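Local atomic coordinates of BtGH115A (Bacteroides thetaiotaomicron, PDB entry 5BY3), a protein that acts as a family GH115 4-O-methyl-alpha-glucuronidase with specificity for decorated arabinogalactans. Residues V40-D45 with A232-I237; L578-H581 with D585-K588. One frame throughout, in Å; residues are numbered along the deposited sequence.

How the contacts relate
Contact 1 and contact 2 lie on opposite sides of the chain's centre, their own centres about 56 Å apart and their nearest atoms about 44 Å apart. Contact 1 joins distant parts of the sequence: helix 38-55, beside the N-terminal mixed sheet, meets helix 228-235, which leads into a strand of the eight-stranded parallel sheet of the TIM-barrel-like region. Contact 2 is local, closing the short turn between helices 552-580 and 587-603. Neither includes Leu404 or Asp436, the residues at the nickel ion. One contact has a threonine hydroxyl bonded to a lysine, with its methyl on a tyrosine face; the other is chiefly apolar cover by an indole.

Contact 1 (V40-D45 with A232-I237); sequences VRTSLD and AKKYGI
Thr42 OG1 lies among three polar groups: the carbonyl oxygen of Lys234, the ammonium of Lys234 and the carbonyl of Pro38 one helical turn back. Thr42 OG1 is 2.6 Å from Lys234 O, but the hydroxyl has a single proton and two carbonyls within its reach. Lys234 NZ donates to Thr42 OG1 over 3.2 Å, bends at chi2 and chi4 bringing the amine round to the oxygen that the lysine carbonyl also approaches. The other branch of the threonine is apolar. With CG2 anti to the backbone N (OG1 chi1 -53°), the methyl sits over the centre of the Tyr235 ring, 3.6 Å from its centroid and 11° off the normal, a CH-pi contact. Helix 228-235 ends here in a Schellman motif, Gly236 taking positive phi and Ile237 N reaching back to Ala232 O, before the chain enters strand 238-239. Helices 113-126 and 193-205 pack alongside. Asp45 OD2 stays 4.3 Å from Lys234 NZ, beyond a salt bridge, though its charge may still favour the ammonium there. With one proton for two carbonyls and a lysine donating to the oxygen, the hydroxyl's rotation is probably restricted by its neighbours.

Contact 2 (L578-H581 with D585-K588); sequences LARH and DWEK
Ala579 CB presses on one face of the Trp586 indole, and this is the tight part of the contact. The methyl stands over the five-membered ring, 3.5 Å from its centroid and 13° off the normal, in a CH-pi arrangement; Ala579 CB is 3.4 Å from both Trp586 CE2 and Trp586 CD2, the two atoms of the ring fusion. Trp586 CG lies anti to its own carbonyl carbon, and the indole reaches back from there across the end of the first helix. Its six-membered ring runs on alongside Arg580, whose CG is 3.7 Å from Trp586 CH2 and whose backbone N approaches Trp586 CZ2 obliquely. The guanidinium does not stack on the indole: the two planes are 59° apart, and Arg580 NH2 is engaged in a salt bridge with Asp518. Ala576, a turn earlier, and Arg630 from a loop also touch the tryptophan. The arrangement is the turn of a helical hairpin, in which helix 552-580 ends, the chain reverses within a few residues, and helix 587-603 sets off, with the tryptophan just ahead of Glu587 folded onto the last turn of the preceding helix. Away from the indole the contact is looser and more open to solvent. Exposed Asp585 comes near Ala579 through its main chain, Ala579 CB being 4.4 Å from Asp585 C, while its carboxylate turns to its own helix. There Asp585 OD1 accepts a weak capping bond from Glu587 N, long at 3.4 Å but nearly straight at 169°.

Contact 1 (V40-D45 with A232-I237)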
# COMPACT_ATOMS: atom_id res chain seq x y z
N VAL A 40 15.92 16.94 12.90
CA VAL A 40 17.29 16.98 12.40
C VAL A 40 18.19 16.19 13.36
O VAL A 40 18.97 15.35 12.93
CB VAL A 40 17.81 18.42 12.12
CG1 VAL A 40 19.27 18.43 11.67
CG2 VAL A 40 16.97 19.08 11.04
N ARG A 41 18.05 16.44 14.65
CA ARG A 41 18.89 15.78 15.64
C ARG A 41 18.61 14.28 15.72
O ARG A 41 19.54 13.50 15.83
CB ARG A 41 18.80 16.47 17.01
CG ARG A 41 19.93 17.49 17.28
CD ARG A 41 19.52 18.64 18.20
NE ARG A 41 18.55 18.23 19.24
CZ ARG A 41 17.30 18.70 19.36
NH1 ARG A 41 16.81 19.63 18.53
NH2 ARG A 41 16.52 18.23 20.34
N THR A 42 17.35 13.90 15.57
CA THR A 42 16.93 12.49 15.56
C THR A 42 17.60 11.69 14.44
O THR A 42 18.01 10.57 14.67
CB THR A 42 15.42 12.38 15.43
OG1 THR A 42 14.81 13.16 16.45
CG2 THR A 42 14.99 10.96 15.62
N SER A 43 17.69 12.31 13.26
CA SER A 43 18.25 11.71 12.04
C SER A 43 19.76 11.60 12.09
O SER A 43 20.36 10.65 11.55
CB SER A 43 17.86 12.55 10.81
OG SER A 43 16.47 12.84 10.84
N LEU A 44 20.36 12.61 12.70
CA LEU A 44 21.74 12.55 13.06
C LEU A 44 22.06 11.31 13.90
O LEU A 44 22.98 10.58 13.56
CB LEU A 44 22.17 13.83 13.74
CG LEU A 44 22.68 14.85 12.73
CD1 LEU A 44 23.18 16.08 13.47
CD2 LEU A 44 23.79 14.27 11.88
N ASP A 45 21.29 11.08 14.97
CA ASP A 45 21.44 9.86 15.78
C ASP A 45 21.38 8.59 14.92
O ASP A 45 22.24 7.69 15.05
CB ASP A 45 20.39 9.80 16.91
CG ASP A 45 20.68 10.76 18.06
OD1 ASP A 45 21.71 11.49 18.06
OD2 ASP A 45 19.87 10.79 19.01
N ALA A 232 6.44 11.54 18.63
CA ALA A 232 6.09 12.06 17.32
C ALA A 232 6.72 13.44 17.06
O ALA A 232 7.11 13.75 15.92
CB ALA A 232 4.58 12.12 17.18
N LYS A 233 6.82 14.25 18.12
CA LYS A 233 7.48 15.54 18.03
C LYS A 233 9.00 15.37 17.81
O LYS A 233 9.61 16.09 17.03
CB LYS A 233 7.18 16.40 19.27
CG LYS A 233 7.41 17.90 19.14
CD LYS A 233 7.62 18.52 20.52
CE LYS A 233 7.33 20.01 20.52
NZ LYS A 233 5.88 20.31 20.78
N LYS A 234 9.58 14.39 18.50
CA LYS A 234 11.02 14.09 18.40
C LYS A 234 11.40 13.68 16.97
O LYS A 234 12.44 14.14 16.45
CB LYS A 234 11.41 13.00 19.42
CG LYS A 234 12.89 12.94 19.75
CD LYS A 234 13.39 11.51 19.99
CE LYS A 234 14.88 11.48 20.34
NZ LYS A 234 15.78 12.06 19.30
N TYR A 235 10.53 12.87 16.35
CA TYR A 235 10.72 12.31 15.00
C TYR A 235 10.10 13.12 13.86
O TYR A 235 10.32 12.81 12.69
CB TYR A 235 10.23 10.84 14.94
CG TYR A 235 11.18 9.87 15.60
CD1 TYR A 235 11.32 9.81 17.00
CD2 TYR A 235 11.95 9.01 14.83
CE1 TYR A 235 12.22 8.96 17.59
CE2 TYR A 235 12.83 8.13 15.42
CZ TYR A 235 12.97 8.10 16.80
OH TYR A 235 13.88 7.22 17.38
N GLY A 236 9.32 14.16 14.19
CA GLY A 236 8.85 15.16 13.19
C GLY A 236 7.82 14.60 12.24
O GLY A 236 7.86 14.89 11.04
N ILE A 237 6.90 13.80 12.78
CA ILE A 237 5.90 13.07 12.01
C ILE A 237 4.57 13.79 12.18
O ILE A 237 4.14 14.08 13.29
CB ILE A 237 5.73 11.62 12.58
CG1 ILE A 237 7.03 10.77 12.46
CG2 ILE A 237 4.48 10.92 12.03
CD1 ILE A 237 7.57 10.52 11.05

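Contact 2 (L578-H581 with D585-K588)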
# COMPACT_ATOMS: atom_id res chain seq x y z
N LEU A 578 -9.93 -31.40 -4.37
CA LEU A 578 -9.73 -32.70 -5.03
C LEU A 578 -10.23 -33.84 -4.16
O LEU A 578 -10.84 -34.76 -4.69
CB LEU A 578 -8.28 -32.92 -5.42
CG LEU A 578 -7.65 -31.96 -6.43
CD1 LEU A 578 -6.16 -32.19 -6.42
CD2 LEU A 578 -8.24 -32.09 -7.83
N ALA A 579 -10.04 -33.73 -2.84
CA ALA A 579 -10.50 -34.72 -1.86
C ALA A 579 -12.02 -34.88 -1.74
O ALA A 579 -12.50 -36.01 -1.68
CB ALA A 579 -9.88 -34.45 -0.49
N ARG A 580 -12.75 -33.76 -1.67
CA ARG A 580 -14.22 -33.74 -1.76
C ARG A 580 -14.75 -34.54 -2.94
O ARG A 580 -15.81 -35.14 -2.84
CB ARG A 580 -14.76 -32.29 -1.89
CG ARG A 580 -14.79 -31.49 -0.59
CD ARG A 580 -15.64 -30.22 -0.70
NE ARG A 580 -15.07 -29.21 -1.61
CZ ARG A 580 -14.16 -28.30 -1.26
NH1 ARG A 580 -13.66 -28.26 -0.02
NH2 ARG A 580 -13.73 -27.45 -2.17
N HIS A 581 -14.05 -34.47 -4.07
CA HIS A 581 -14.46 -35.20 -5.28
C HIS A 581 -13.75 -36.56 -5.45
O HIS A 581 -13.75 -37.11 -6.54
CB HIS A 581 -14.27 -34.33 -6.54
CG HIS A 581 -15.17 -33.14 -6.60
ND1 HIS A 581 -14.84 -31.93 -6.02
CD2 HIS A 581 -16.39 -32.97 -7.18
CE1 HIS A 581 -15.83 -31.07 -6.23
NE2 HIS A 581 -16.77 -31.67 -6.93
N ASP A 585 -6.35 -37.67 -1.26
CA ASP A 585 -6.48 -37.99 0.15
C ASP A 585 -6.48 -36.75 1.02
O ASP A 585 -5.60 -35.90 0.92
CB ASP A 585 -5.39 -38.96 0.61
CG ASP A 585 -5.89 -39.92 1.68
OD1 ASP A 585 -6.00 -39.52 2.87
OD2 ASP A 585 -6.20 -41.08 1.30
N TRP A 586 -7.46 -36.70 1.90
CA TRP A 586 -7.67 -35.61 2.85
C TRP A 586 -6.49 -35.28 3.75
O TRP A 586 -6.38 -34.14 4.24
CB TRP A 586 -8.87 -35.94 3.71
CG TRP A 586 -10.17 -35.68 3.04
CD1 TRP A 586 -11.03 -36.61 2.52
CD2 TRP A 586 -10.78 -34.39 2.84
NE1 TRP A 586 -12.14 -35.97 2.00
CE2 TRP A 586 -12.02 -34.62 2.19
CE3 TRP A 586 -10.39 -33.07 3.15
CZ2 TRP A 586 -12.89 -33.56 1.83
CZ3 TRP A 586 -11.28 -32.01 2.82
CH2 TRP A 586 -12.49 -32.27 2.15
N GLU A 587 -5.64 -36.28 3.98
CA GLU A 587 -4.47 -36.13 4.82
C GLU A 587 -3.47 -35.12 4.24
O GLU A 587 -2.76 -34.46 4.99
CB GLU A 587 -3.83 -37.48 5.10
CG GLU A 587 -4.37 -38.16 6.37
CD GLU A 587 -3.81 -37.59 7.69
OE1 GLU A 587 -4.42 -37.85 8.75
OE2 GLU A 587 -2.76 -36.90 7.69
N LYS A 588 -3.44 -34.99 2.92
CA LYS A 588 -2.56 -34.01 2.28
C LYS A 588 -2.97 -32.57 2.64
O LYS A 588 -2.11 -31.68 2.80
CB LYS A 588 -2.56 -34.20 0.77
CG LYS A 588 -1.89 -35.46 0.29
CD LYS A 588 -1.37 -35.26 -1.11
CE LYS A 588 -0.02 -35.96 -1.29
NZ LYS A 588 0.37 -36.03 -2.73